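Local coordinates for protein phosphoribosylaminoimidazole carboxylase, ATPase subunit (Thermotoga maritima, PDB 3AX6) that probably catalyses the ATP-dependent carboxylation of 5-aminoimidazole ribonucleotide with bicarbonate, giving N5-carboxyaminoimidazole ribonucleotide in purine biosynthesis, at residues I174-A179 against P213-E218; I190-V195 against I227-V232; F246-K249 against I253-N256. All coordinates share one frame; numbering follows the deposited sequence.

Interaction 1: residues I174-A179 against P213-E218; sequences IEKELA and PARIEE. With ADP (adenosine-5'-diphosphate), chain E.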
ATOM      1  N   ILE A 174     -24.410  26.477   4.033  1.00 21.17           N
ATOM      2  CA  ILE A 174     -23.225  25.811   3.509  1.00 21.09           C
ATOM      3  C   ILE A 174     -23.064  25.932   2.000  1.00 21.03           C
ATOM      4  O   ILE A 174     -23.995  25.672   1.246  1.00 21.44           O
ATOM      5  CB  ILE A 174     -23.235  24.312   3.902  1.00 21.01           C
ATOM      6  CG1 ILE A 174     -23.264  24.187   5.425  1.00 19.73           C
ATOM      7  CG2 ILE A 174     -21.993  23.605   3.358  1.00 19.86           C
ATOM      8  CD1 ILE A 174     -23.468  22.772   5.917  1.00 22.03           C
ATOM      9  N   GLU A 175     -21.868  26.328   1.578  1.00 19.70           N
ATOM     10  CA  GLU A 175     -21.539  26.472   0.167  1.00 21.20           C
ATOM     11  C   GLU A 175     -20.874  25.158  -0.244  1.00 21.80           C
ATOM     12  O   GLU A 175     -21.214  24.559  -1.265  1.00 22.33           O
ATOM     13  CB  GLU A 175     -20.556  27.626  -0.023  1.00 22.87           C
ATOM     14  CG  GLU A 175     -20.836  28.525  -1.214  1.00 30.40           C
ATOM     15  CD  GLU A 175     -20.746  27.798  -2.541  1.00 34.19           C
ATOM     16  OE1 GLU A 175     -19.682  27.205  -2.829  1.00 34.64           O
ATOM     17  OE2 GLU A 175     -21.741  27.826  -3.298  1.00 36.86           O
ATOM     18  N   LYS A 176     -19.914  24.728   0.570  1.00 20.72           N
ATOM     19  CA  LYS A 176     -19.181  23.484   0.349  1.00 20.65           C
ATOM     20  C   LYS A 176     -18.811  22.897   1.705  1.00 18.75           C
ATOM     21  O   LYS A 176     -18.672  23.632   2.686  1.00 18.49           O
ATOM     22  CB  LYS A 176     -17.899  23.749  -0.444  1.00 21.51           C
ATOM     23  CG  LYS A 176     -18.133  24.223  -1.854  1.00 25.33           C
ATOM     24  CD  LYS A 176     -17.593  23.221  -2.851  1.00 28.88           C
ATOM     25  CE  LYS A 176     -17.982  23.598  -4.272  1.00 32.12           C
ATOM     26  NZ  LYS A 176     -17.359  22.683  -5.266  1.00 32.79           N
ATOM     27  N   GLU A 177     -18.673  21.580   1.769  1.00 16.01           N
ATOM     28  CA  GLU A 177     -18.283  20.930   3.014  1.00 15.60           C
ATOM     29  C   GLU A 177     -16.880  20.401   2.785  1.00 15.00           C
ATOM     30  O   GLU A 177     -16.631  19.659   1.834  1.00 15.48           O
ATOM     31  CB  GLU A 177     -19.276  19.823   3.386  1.00 18.24           C
ATOM     32  CG  GLU A 177     -20.612  20.400   3.867  1.00 20.19           C
ATOM     33  CD  GLU A 177     -21.540  19.368   4.484  1.00 24.41           C
ATOM     34  OE1 GLU A 177     -21.073  18.608   5.357  1.00 26.45           O
ATOM     35  OE2 GLU A 177     -22.739  19.327   4.109  1.00 24.67           O
ATOM     36  N   LEU A 178     -15.961  20.809   3.653  1.00 13.13           N
ATOM     37  CA  LEU A 178     -14.559  20.455   3.511  1.00 11.13           C
ATOM     38  C   LEU A 178     -13.978  19.601   4.631  1.00 11.73           C
ATOM     39  O   LEU A 178     -14.489  19.586   5.749  1.00 12.22           O
ATOM     40  CB  LEU A 178     -13.736  21.739   3.383  1.00  8.85           C
ATOM     41  CG  LEU A 178     -14.302  22.802   2.429  1.00 11.17           C
ATOM     42  CD1 LEU A 178     -13.547  24.109   2.621  1.00 11.32           C
ATOM     43  CD2 LEU A 178     -14.212  22.339   0.986  1.00  7.83           C
ATOM     44  N   ALA A 179     -12.892  18.902   4.315  1.00  9.44           N
ATOM     45  CA  ALA A 179     -12.213  18.055   5.284  1.00 10.82           C
ATOM     46  C   ALA A 179     -10.702  18.124   5.090  1.00 11.39           C
ATOM     47  O   ALA A 179     -10.207  18.286   3.973  1.00 11.97           O
ATOM     48  CB  ALA A 179     -12.688  16.612   5.153  1.00  4.54           C
ATOM     49  N   PRO A 213      -7.635  17.918  -4.829  1.00 13.23           N
ATOM     50  CA  PRO A 213      -7.932  18.854  -3.740  1.00 14.69           C
ATOM     51  C   PRO A 213      -9.284  19.532  -3.964  1.00 15.32           C
ATOM     52  O   PRO A 213      -9.791  19.572  -5.087  1.00 13.83           O
ATOM     53  CB  PRO A 213      -6.773  19.842  -3.813  1.00 15.17           C
ATOM     54  CG  PRO A 213      -6.514  19.916  -5.289  1.00 15.45           C
ATOM     55  CD  PRO A 213      -6.584  18.462  -5.710  1.00 13.93           C
ATOM     56  N   ALA A 214      -9.866  20.056  -2.893  1.00 15.10           N
ATOM     57  CA  ALA A 214     -11.161  20.719  -2.987  1.00 15.00           C
ATOM     58  C   ALA A 214     -11.114  21.790  -4.069  1.00 14.98           C
ATOM     59  O   ALA A 214     -10.096  22.459  -4.252  1.00 16.52           O
ATOM     60  CB  ALA A 214     -11.530  21.339  -1.646  1.00 15.51           C
ATOM     61  N   ARG A 215     -12.214  21.943  -4.798  1.00 14.03           N
ATOM     62  CA  ARG A 215     -12.269  22.946  -5.849  1.00 14.63           C
ATOM     63  C   ARG A 215     -12.741  24.252  -5.231  1.00 15.42           C
ATOM     64  O   ARG A 215     -13.905  24.636  -5.361  1.00 12.89           O
ATOM     65  CB  ARG A 215     -13.216  22.502  -6.957  1.00 12.16           C
ATOM     66  CG  ARG A 215     -12.903  21.111  -7.454  1.00 12.92           C
ATOM     67  CD  ARG A 215     -14.106  20.238  -7.286  1.00 14.38           C
ATOM     68  NE  ARG A 215     -14.825  20.111  -8.537  1.00 13.38           N
ATOM     69  CZ  ARG A 215     -16.129  19.897  -8.627  1.00 12.85           C
ATOM     70  NH1 ARG A 215     -16.870  19.791  -7.529  1.00 12.82           N
ATOM     71  NH2 ARG A 215     -16.685  19.776  -9.822  1.00 14.39           N
ATOM     72  N   ILE A 216     -11.823  24.915  -4.535  1.00 15.42           N
ATOM     73  CA  ILE A 216     -12.116  26.183  -3.880  1.00 15.82           C
ATOM     74  C   ILE A 216     -10.969  27.154  -4.098  1.00 17.16           C
ATOM     75  O   ILE A 216      -9.833  26.743  -4.353  1.00 17.27           O
ATOM     76  CB  ILE A 216     -12.298  26.006  -2.365  1.00 13.07           C
ATOM     77  CG1 ILE A 216     -11.038  25.364  -1.771  1.00 10.57           C
ATOM     78  CG2 ILE A 216     -13.562  25.190  -2.087  1.00 12.56           C
ATOM     79  CD1 ILE A 216     -11.032  25.312  -0.257  1.00 10.74           C
ATOM     80  N   GLU A 217     -11.263  28.443  -3.995  1.00 18.26           N
ATOM     81  CA  GLU A 217     -10.228  29.442  -4.170  1.00 20.26           C
ATOM     82  C   GLU A 217      -9.106  29.200  -3.158  1.00 21.27           C
ATOM     83  O   GLU A 217      -9.359  28.910  -1.989  1.00 22.07           O
ATOM     84  CB  GLU A 217     -10.817  30.839  -3.991  1.00 22.05           C
ATOM     85  CG  GLU A 217     -11.823  31.219  -5.054  1.00 23.38           C
ATOM     86  CD  GLU A 217     -12.125  32.700  -5.051  1.00 24.95           C
ATOM     87  OE1 GLU A 217     -11.164  33.492  -4.942  1.00 24.38           O
ATOM     88  OE2 GLU A 217     -13.312  33.074  -5.170  1.00 27.89           O
ATOM     89  N   GLU A 218      -7.867  29.306  -3.619  1.00 21.79           N
ATOM     90  CA  GLU A 218      -6.716  29.092  -2.756  1.00 23.41           C
ATOM     91  C   GLU A 218      -6.812  29.836  -1.412  1.00 23.03           C
ATOM     92  O   GLU A 218      -6.295  29.362  -0.398  1.00 22.03           O
ATOM     93  CB  GLU A 218      -5.439  29.494  -3.500  1.00 27.76           C
ATOM     94  CG  GLU A 218      -4.171  29.444  -2.658  1.00 34.68           C
ATOM     95  CD  GLU A 218      -3.850  28.048  -2.136  1.00 39.27           C
ATOM     96  OE1 GLU A 218      -3.556  27.150  -2.957  1.00 42.43           O
ATOM     97  OE2 GLU A 218      -3.893  27.850  -0.900  1.00 40.91           O
TER
HETATM   98  PB  ADP E 381     -23.280  13.704  11.790  1.00 48.46           P
HETATM   99  O1B ADP E 381     -21.976  13.831  11.080  1.00 47.85           O
HETATM  100  O2B ADP E 381     -24.339  12.958  10.814  1.00 48.72           O
HETATM  101  O3B ADP E 381     -23.045  12.808  13.195  1.00 47.13           O
HETATM  102  PA  ADP E 381     -23.397  16.450  11.347  1.00 38.43           P
HETATM  103  O1A ADP E 381     -22.941  17.506  12.284  1.00 34.95           O
HETATM  104  O2A ADP E 381     -22.180  16.096  10.335  1.00 39.65           O
HETATM  105  O3A ADP E 381     -23.902  15.159  12.240  1.00 43.77           O
HETATM  106  O5' ADP E 381     -24.694  17.014  10.540  1.00 37.43           O
HETATM  107  C5' ADP E 381     -24.790  16.329   9.280  1.00 32.89           C
HETATM  108  C4' ADP E 381     -25.166  17.309   8.162  1.00 30.37           C
HETATM  109  O4' ADP E 381     -26.152  18.285   8.631  1.00 28.36           O
HETATM  110  C3' ADP E 381     -23.944  18.112   7.683  1.00 29.61           C
HETATM  111  O3' ADP E 381     -23.199  17.417   6.671  1.00 31.86           O
HETATM  112  C2' ADP E 381     -24.570  19.418   7.197  1.00 27.74           C
HETATM  113  O2' ADP E 381     -24.942  19.334   5.820  1.00 28.42           O
HETATM  114  C1' ADP E 381     -25.782  19.607   8.130  1.00 24.62           C
HETATM  115  N9  ADP E 381     -25.484  20.550   9.229  1.00 22.53           N
HETATM  116  C8  ADP E 381     -24.783  20.291  10.383  1.00 20.97           C
HETATM  117  N7  ADP E 381     -24.709  21.359  11.119  1.00 20.10           N
HETATM  118  C5  ADP E 381     -25.352  22.373  10.502  1.00 20.54           C
HETATM  119  C6  ADP E 381     -25.601  23.740  10.804  1.00 19.54           C
HETATM  120  N6  ADP E 381     -25.132  24.293  11.973  1.00 18.90           N
HETATM  121  N1  ADP E 381     -26.306  24.487   9.925  1.00 21.36           N
HETATM  122  C2  ADP E 381     -26.770  23.972   8.783  1.00 22.25           C
HETATM  123  N3  ADP E 381     -26.557  22.693   8.460  1.00 22.37           N
HETATM  124  C4  ADP E 381     -25.862  21.869   9.278  1.00 21.35           C

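Interaction 2: residues I190-V195 against I227-V232; sequences IACYPV and IATSVV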
ATOM      1  N   ILE A 190       3.922  19.146  13.302  1.00 16.88           N
ATOM      2  CA  ILE A 190       2.615  19.023  12.645  1.00 17.26           C
ATOM      3  C   ILE A 190       2.785  18.730  11.156  1.00 15.25           C
ATOM      4  O   ILE A 190       3.757  19.148  10.537  1.00 15.64           O
ATOM      5  CB  ILE A 190       1.741  20.317  12.778  1.00 20.38           C
ATOM      6  CG1 ILE A 190       2.489  21.513  12.193  1.00 24.34           C
ATOM      7  CG2 ILE A 190       1.372  20.573  14.234  1.00 19.87           C
ATOM      8  CD1 ILE A 190       1.730  22.840  12.264  1.00 26.36           C
ATOM      9  N   ALA A 191       1.829  17.999  10.596  1.00 14.26           N
ATOM     10  CA  ALA A 191       1.836  17.638   9.185  1.00 12.18           C
ATOM     11  C   ALA A 191       0.413  17.846   8.677  1.00 11.44           C
ATOM     12  O   ALA A 191      -0.511  17.168   9.112  1.00 11.27           O
ATOM     13  CB  ALA A 191       2.248  16.178   9.021  1.00 13.07           C
ATOM     14  N   CYS A 192       0.229  18.785   7.762  1.00 10.56           N
ATOM     15  CA  CYS A 192      -1.109  19.056   7.263  1.00 10.77           C
ATOM     16  C   CYS A 192      -1.293  18.591   5.824  1.00  9.97           C
ATOM     17  O   CYS A 192      -0.446  18.821   4.966  1.00  8.76           O
ATOM     18  CB  CYS A 192      -1.419  20.553   7.384  1.00  9.58           C
ATOM     19  SG  CYS A 192      -3.168  20.968   7.127  1.00 17.16           S
ATOM     20  N   TYR A 193      -2.421  17.938   5.577  1.00  9.16           N
ATOM     21  CA  TYR A 193      -2.747  17.421   4.256  1.00  9.25           C
ATOM     22  C   TYR A 193      -3.544  18.421   3.453  1.00  9.56           C
ATOM     23  O   TYR A 193      -3.955  19.455   3.964  1.00  8.96           O
ATOM     24  CB  TYR A 193      -3.544  16.118   4.390  1.00  6.76           C
ATOM     25  CG  TYR A 193      -2.664  14.922   4.685  1.00  9.66           C
ATOM     26  CD1 TYR A 193      -2.024  14.227   3.660  1.00  8.81           C
ATOM     27  CD2 TYR A 193      -2.436  14.511   5.996  1.00  9.08           C
ATOM     28  CE1 TYR A 193      -1.181  13.151   3.939  1.00 10.88           C
ATOM     29  CE2 TYR A 193      -1.597  13.446   6.283  1.00 10.89           C
ATOM     30  CZ  TYR A 193      -0.973  12.770   5.256  1.00 10.43           C
ATOM     31  OH  TYR A 193      -0.142  11.720   5.560  1.00 11.10           O
ATOM     32  N   PRO A 194      -3.738  18.146   2.160  1.00 11.88           N
ATOM     33  CA  PRO A 194      -4.521  19.100   1.376  1.00 12.57           C
ATOM     34  C   PRO A 194      -5.958  19.087   1.918  1.00 13.11           C
ATOM     35  O   PRO A 194      -6.373  18.133   2.585  1.00 10.23           O
ATOM     36  CB  PRO A 194      -4.438  18.531  -0.039  1.00 13.10           C
ATOM     37  CG  PRO A 194      -3.109  17.829  -0.045  1.00 13.27           C
ATOM     38  CD  PRO A 194      -3.096  17.142   1.291  1.00 11.16           C
ATOM     39  N   VAL A 195      -6.706  20.152   1.666  1.00 13.27           N
ATOM     40  CA  VAL A 195      -8.082  20.176   2.114  1.00 14.71           C
ATOM     41  C   VAL A 195      -8.854  19.485   0.995  1.00 14.86           C
ATOM     42  O   VAL A 195      -8.532  19.664  -0.177  1.00 14.80           O
ATOM     43  CB  VAL A 195      -8.591  21.635   2.353  1.00 14.39           C
ATOM     44  CG1 VAL A 195      -7.611  22.634   1.802  1.00 12.93           C
ATOM     45  CG2 VAL A 195      -9.958  21.829   1.729  1.00 14.06           C
ATOM     46  N   ILE A 227      -7.106  26.644  10.092  0.50  6.96           N
ATOM     47  CA  ILE A 227      -8.106  26.343  11.110  0.50  5.57           C
ATOM     48  C   ILE A 227      -7.875  24.936  11.655  0.50  4.51           C
ATOM     49  O   ILE A 227      -7.828  24.724  12.864  0.50  2.35           O
ATOM     50  CB  ILE A 227      -9.548  26.387  10.539  0.50  4.73           C
ATOM     51  CG1 ILE A 227      -9.821  27.732   9.862  0.50  4.43           C
ATOM     52  CG2 ILE A 227     -10.554  26.134  11.651  0.50  2.33           C
ATOM     53  CD1 ILE A 227      -9.739  28.909  10.771  0.50  7.31           C
ATOM     54  N   ALA A 228      -7.741  23.979  10.744  1.00  5.66           N
ATOM     55  CA  ALA A 228      -7.538  22.583  11.109  1.00  8.82           C
ATOM     56  C   ALA A 228      -6.299  22.387  11.958  1.00  9.22           C
ATOM     57  O   ALA A 228      -6.330  21.683  12.963  1.00  9.85           O
ATOM     58  CB  ALA A 228      -7.449  21.719   9.857  1.00 10.74           C
ATOM     59  N   THR A 229      -5.204  23.005  11.543  1.00 10.48           N
ATOM     60  CA  THR A 229      -3.958  22.900  12.282  1.00 12.81           C
ATOM     61  C   THR A 229      -4.116  23.453  13.699  1.00 14.24           C
ATOM     62  O   THR A 229      -3.635  22.860  14.667  1.00 14.60           O
ATOM     63  CB  THR A 229      -2.836  23.660  11.561  1.00 12.87           C
ATOM     64  OG1 THR A 229      -2.628  23.081  10.262  1.00 10.05           O
ATOM     65  CG2 THR A 229      -1.545  23.592  12.374  1.00 11.45           C
ATOM     66  N   SER A 230      -4.804  24.582  13.823  1.00 14.95           N
ATOM     67  CA  SER A 230      -5.011  25.194  15.129  1.00 15.40           C
ATOM     68  C   SER A 230      -5.843  24.294  16.047  1.00 14.60           C
ATOM     69  O   SER A 230      -5.732  24.371  17.273  1.00 13.04           O
ATOM     70  CB  SER A 230      -5.702  26.541  14.968  1.00 14.21           C
ATOM     71  OG  SER A 230      -7.044  26.358  14.557  1.00 22.27           O
ATOM     72  N   VAL A 231      -6.684  23.449  15.456  1.00 15.17           N
ATOM     73  CA  VAL A 231      -7.513  22.535  16.246  1.00 15.91           C
ATOM     74  C   VAL A 231      -6.644  21.485  16.941  1.00 17.03           C
ATOM     75  O   VAL A 231      -6.715  21.301  18.156  1.00 15.99           O
ATOM     76  CB  VAL A 231      -8.547  21.787  15.378  1.00 14.75           C
ATOM     77  CG1 VAL A 231      -9.188  20.673  16.199  1.00 16.58           C
ATOM     78  CG2 VAL A 231      -9.612  22.748  14.876  1.00 14.62           C
ATOM     79  N   VAL A 232      -5.818  20.802  16.159  1.00 17.38           N
ATOM     80  CA  VAL A 232      -4.956  19.778  16.709  1.00 18.68           C
ATOM     81  C   VAL A 232      -3.909  20.403  17.636  1.00 18.80           C
ATOM     82  O   VAL A 232      -3.455  19.763  18.587  1.00 17.44           O
ATOM     83  CB  VAL A 232      -4.286  18.962  15.575  1.00 19.66           C
ATOM     84  CG1 VAL A 232      -3.579  19.893  14.614  1.00 22.96           C
ATOM     85  CG2 VAL A 232      -3.308  17.956  16.158  1.00 19.69           C
TER

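Interaction 3: residues F246-K249 against I253-N256; sequences FLTK and ILVN. With ADP (adenosine-5'-diphosphate), chain E.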
ATOM      1  N   PHE A 246     -17.084  23.733   7.347  1.00 13.58           N
ATOM      2  CA  PHE A 246     -18.087  24.273   6.436  1.00 12.83           C
ATOM      3  C   PHE A 246     -17.561  25.554   5.816  1.00 12.71           C
ATOM      4  O   PHE A 246     -16.981  26.389   6.509  1.00 10.96           O
ATOM      5  CB  PHE A 246     -19.380  24.651   7.165  1.00 13.18           C
ATOM      6  CG  PHE A 246     -20.137  23.497   7.740  1.00 15.85           C
ATOM      7  CD1 PHE A 246     -20.121  22.251   7.127  1.00 16.32           C
ATOM      8  CD2 PHE A 246     -20.917  23.675   8.878  1.00 17.22           C
ATOM      9  CE1 PHE A 246     -20.868  21.200   7.633  1.00 16.62           C
ATOM     10  CE2 PHE A 246     -21.672  22.629   9.395  1.00 19.63           C
ATOM     11  CZ  PHE A 246     -21.647  21.386   8.768  1.00 18.09           C
ATOM     12  N   LEU A 247     -17.760  25.701   4.512  1.00 14.76           N
ATOM     13  CA  LEU A 247     -17.385  26.922   3.808  1.00 17.20           C
ATOM     14  C   LEU A 247     -18.758  27.526   3.561  1.00 19.08           C
ATOM     15  O   LEU A 247     -19.498  27.027   2.714  1.00 19.39           O
ATOM     16  CB  LEU A 247     -16.711  26.624   2.466  1.00 17.34           C
ATOM     17  CG  LEU A 247     -16.638  27.835   1.514  1.00 16.86           C
ATOM     18  CD1 LEU A 247     -15.836  28.943   2.159  1.00 18.15           C
ATOM     19  CD2 LEU A 247     -16.010  27.443   0.188  1.00 16.03           C
ATOM     20  N   THR A 248     -19.114  28.568   4.317  1.00 19.38           N
ATOM     21  CA  THR A 248     -20.433  29.186   4.168  1.00 18.88           C
ATOM     22  C   THR A 248     -20.572  29.996   2.901  1.00 19.39           C
ATOM     23  O   THR A 248     -19.587  30.283   2.222  1.00 20.03           O
ATOM     24  CB  THR A 248     -20.798  30.114   5.352  1.00 18.30           C
ATOM     25  OG1 THR A 248     -19.958  31.278   5.338  1.00 18.02           O
ATOM     26  CG2 THR A 248     -20.650  29.376   6.668  1.00 16.67           C
ATOM     27  N   LYS A 249     -21.816  30.346   2.595  1.00 19.90           N
ATOM     28  CA  LYS A 249     -22.151  31.132   1.419  1.00 20.28           C
ATOM     29  C   LYS A 249     -21.563  32.527   1.572  1.00 19.42           C
ATOM     30  O   LYS A 249     -21.316  33.220   0.588  1.00 18.37           O
ATOM     31  CB  LYS A 249     -23.672  31.222   1.288  1.00 22.72           C
ATOM     32  CG  LYS A 249     -24.179  32.086   0.136  1.00 27.81           C
ATOM     33  CD  LYS A 249     -25.522  32.738   0.503  1.00 30.36           C
ATOM     34  CE  LYS A 249     -26.266  33.288  -0.709  1.00 31.37           C
ATOM     35  NZ  LYS A 249     -26.849  32.190  -1.539  1.00 30.63           N
ATOM     36  N   ILE A 253     -15.194  30.036   7.176  1.00 17.05           N
ATOM     37  CA  ILE A 253     -14.869  28.625   7.333  1.00 17.06           C
ATOM     38  C   ILE A 253     -15.021  28.263   8.811  1.00 16.85           C
ATOM     39  O   ILE A 253     -14.312  28.782   9.664  1.00 15.61           O
ATOM     40  CB  ILE A 253     -13.460  28.320   6.821  1.00 15.66           C
ATOM     41  CG1 ILE A 253     -13.439  28.537   5.301  1.00 12.31           C
ATOM     42  CG2 ILE A 253     -13.068  26.877   7.168  1.00 15.23           C
ATOM     43  CD1 ILE A 253     -12.109  28.325   4.665  1.00 14.15           C
ATOM     44  N   LEU A 254     -15.989  27.393   9.095  1.00 17.02           N
ATOM     45  CA  LEU A 254     -16.304  26.962  10.455  1.00 17.74           C
ATOM     46  C   LEU A 254     -16.027  25.472  10.636  1.00 17.66           C
ATOM     47  O   LEU A 254     -16.251  24.683   9.723  1.00 18.49           O
ATOM     48  CB  LEU A 254     -17.788  27.235  10.747  1.00 16.10           C
ATOM     49  CG  LEU A 254     -18.318  28.678  10.834  1.00 18.89           C
ATOM     50  CD1 LEU A 254     -17.762  29.517   9.714  1.00 20.25           C
ATOM     51  CD2 LEU A 254     -19.839  28.682  10.775  1.00 14.77           C
ATOM     52  N   VAL A 255     -15.525  25.082  11.802  1.00 17.88           N
ATOM     53  CA  VAL A 255     -15.285  23.665  12.036  1.00 18.77           C
ATOM     54  C   VAL A 255     -16.525  23.025  12.671  1.00 18.84           C
ATOM     55  O   VAL A 255     -17.044  23.477  13.696  1.00 19.38           O
ATOM     56  CB  VAL A 255     -14.037  23.423  12.908  1.00 18.42           C
ATOM     57  CG1 VAL A 255     -13.987  24.416  14.025  1.00 23.38           C
ATOM     58  CG2 VAL A 255     -14.065  22.004  13.461  1.00 19.09           C
ATOM     59  N   ASN A 256     -16.995  21.964  12.033  1.00 18.03           N
ATOM     60  CA  ASN A 256     -18.184  21.245  12.462  1.00 18.96           C
ATOM     61  C   ASN A 256     -17.908  19.983  13.269  1.00 19.44           C
ATOM     62  O   ASN A 256     -18.601  19.706  14.249  1.00 20.44           O
ATOM     63  CB  ASN A 256     -19.021  20.888  11.227  1.00 16.76           C
ATOM     64  CG  ASN A 256     -20.122  19.894  11.527  1.00 16.13           C
ATOM     65  OD1 ASN A 256     -20.968  20.132  12.379  1.00 16.93           O
ATOM     66  ND2 ASN A 256     -20.118  18.775  10.818  1.00 14.45           N
TER
HETATM   67  PB  ADP E 381     -23.280  13.704  11.790  1.00 48.46           P
HETATM   68  O1B ADP E 381     -21.976  13.831  11.080  1.00 47.85           O
HETATM   69  O2B ADP E 381     -24.339  12.958  10.814  1.00 48.72           O
HETATM   70  O3B ADP E 381     -23.045  12.808  13.195  1.00 47.13           O
HETATM   71  PA  ADP E 381     -23.397  16.450  11.347  1.00 38.43           P
HETATM   72  O1A ADP E 381     -22.941  17.506  12.284  1.00 34.95           O
HETATM   73  O2A ADP E 381     -22.180  16.096  10.335  1.00 39.65           O
HETATM   74  O3A ADP E 381     -23.902  15.159  12.240  1.00 43.77           O
HETATM   75  O5' ADP E 381     -24.694  17.014  10.540  1.00 37.43           O
HETATM   76  C5' ADP E 381     -24.790  16.329   9.280  1.00 32.89           C
HETATM   77  C4' ADP E 381     -25.166  17.309   8.162  1.00 30.37           C
HETATM   78  O4' ADP E 381     -26.152  18.285   8.631  1.00 28.36           O
HETATM   79  C3' ADP E 381     -23.944  18.112   7.683  1.00 29.61           C
HETATM   80  O3' ADP E 381     -23.199  17.417   6.671  1.00 31.86           O
HETATM   81  C2' ADP E 381     -24.570  19.418   7.197  1.00 27.74           C
HETATM   82  O2' ADP E 381     -24.942  19.334   5.820  1.00 28.42           O
HETATM   83  C1' ADP E 381     -25.782  19.607   8.130  1.00 24.62           C
HETATM   84  N9  ADP E 381     -25.484  20.550   9.229  1.00 22.53           N
HETATM   85  C8  ADP E 381     -24.783  20.291  10.383  1.00 20.97           C
HETATM   86  N7  ADP E 381     -24.709  21.359  11.119  1.00 20.10           N
HETATM   87  C5  ADP E 381     -25.352  22.373  10.502  1.00 20.54           C
HETATM   88  C6  ADP E 381     -25.601  23.740  10.804  1.00 19.54           C
HETATM   89  N6  ADP E 381     -25.132  24.293  11.973  1.00 18.90           N
HETATM   90  N1  ADP E 381     -26.306  24.487   9.925  1.00 21.36           N
HETATM   91  C2  ADP E 381     -26.770  23.972   8.783  1.00 22.25           C
HETATM   92  N3  ADP E 381     -26.557  22.693   8.460  1.00 22.37           N
HETATM   93  C4  ADP E 381     -25.862  21.869   9.278  1.00 21.35           C

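Interaction 1: residues I174-A179 against P213-E218
L178 meets the loop 213-218 with both of its methyl branches. Its CD1 comes tip to tip with CD1 of I216 at 4.0 Å, while L178 CD2 lies 3.9 Å from CB of A214. Two residues earlier, K176 and R215 cross at about a right angle, with K176 NZ approaching the guanidinium obliquely and ending 3.7 Å from R215 NH1. Both are positive, but they converge on the carboxylate of E197, which makes a salt bridge to each and probably offsets the accumulated charge; R215 has a second ionic partner in E355.

E177 takes no part in that contact; its carboxylate meets the nucleotide instead. Its side chain runs extended beyond CG (chi2 -170°), which delivers the carboxylate to the ribose of ADP, where O3' donates to E177 OE1 at 2.8 Å and O2' donates to E177 OE2 at the same distance. With an alanine here, both ribose hydroxyls would probably lose their acceptors and the sugar would be less firmly fixed. I174 CD1 packs against the ribose at ADP C2', 3.8 Å away.

A classic beta bulge, in which E175 and K176 both face L247, precedes E177. The strand continues between strands 190-198 and 239-248 of the ATP-grasp sheet. Loop 213-218 leads into helix 218-235, with E217 at its N-cap position, and I216 also packs on L247.

Interaction 2: residues I190-V195 against I227-V232
I190 and T229 are brought together by their first torsions. In I190, CG1 sits between the backbone N and the carbonyl carbon (chi1 58°), the crowded position, and the extended arm beyond it carries CD1 toward the helix. In T229, CG2 stands anti to the backbone N and OG1 anti to the carbonyl carbon (chi1 -61°), which gives the methyl to I190 and the hydroxyl to C192.

The two side chains of I190 and T229 cross at about a right angle, and I190 CD1 lies 3.4 Å from T229 CG2, tighter than carbon atoms usually pack. Two residues on, on the same face of the strand, C192 SG lies 3.8 Å from T229 OG1. C192 CB is 4.0 Å from T229 OG1. Within 227-232, T229 is the side chain that meets both strand residues, its two branches divided between them, and its CA lies 6.9 Å from the CA of C192.

The alternation of the strand decides who takes part. I190 and C192 turn to helix 218-235, where they also touch E233 and R225 respectively. A191 and Y193 belong to the opposite face, with the Y193 hydroxyl bonded to T275 O. On the helix, A228 and V232 pack on V180 and V182 of the neighbouring strand 174-184, so the helix lies across more than one strand of the ATP-grasp sheet.

No hydrogen bond links the segments. The T229 hydroxyl is engaged with R225 O, one turn earlier in its own helix, which probably fixes the side chain's rotation and leaves helix and strand joined here by shape and van der Waals contact, at the surface and away from the nucleotide.

Interaction 3: residues F246-K249 against I253-N256
The F246 ring has N256 over one face and ADP at its edge. N256 CB sits above the ring in a CH-pi contact, 3.8 Å from the F246 centroid and 21° off the normal. The amide follows nearly flat, its plane 16° from that of the ring, with N256 CG 3.5 Å from F246 CZ. Near the ring plane, adenine C8 approaches F246 CZ to 3.7 Å. Because CG of N256 is anti to its backbone N (chi1 168°), the amide extends past the ring to the alpha-phosphate, where ND2 makes weak bonds to both O1A and O2A of ADP at 3.4 Å.

In the backbone, the hairpin is joined by two bonds between F246 and L254, an antiparallel hydrogen-bonded pair: F246 N to L254 O at 2.7 Å and L254 N to F246 O at 2.9 Å. F246 O also takes a CA-H contact from I253. In the next, non-hydrogen-bonded pair, L247 CD1 packs on I253 CG1 at 4.0 Å, on the face covered by Y220 of helix 218-235.

The chemistry divides accordingly: strong backbone bonds set the register, an aromatic edge borders the base, and a weakly bonded amide, its tilt probably limited by the ring, reaches the phosphate.

Along the chain, strand 174-184 comes first and the adjacent strand 190-198 follows it. Interaction 1 closes the loop from the former to residues 213-218, and interaction 2 closes another from 190-195 to helix 218-235; their segments alternate, so the two contacts cross along the chain, and the V195-A214 backbone bond joins them. Interaction 3 begins only after both have closed, turning strand 239-248 back through a tight hairpin. It meets interaction 1 through backbone bonds of L247 with E175 and K176. All three reach one antiparallel sheet: interaction 2 ties its helix to it, interaction 1 ties the loop before that helix to strand 174-184, and interaction 3 pairs the hairpin strands beside ADP.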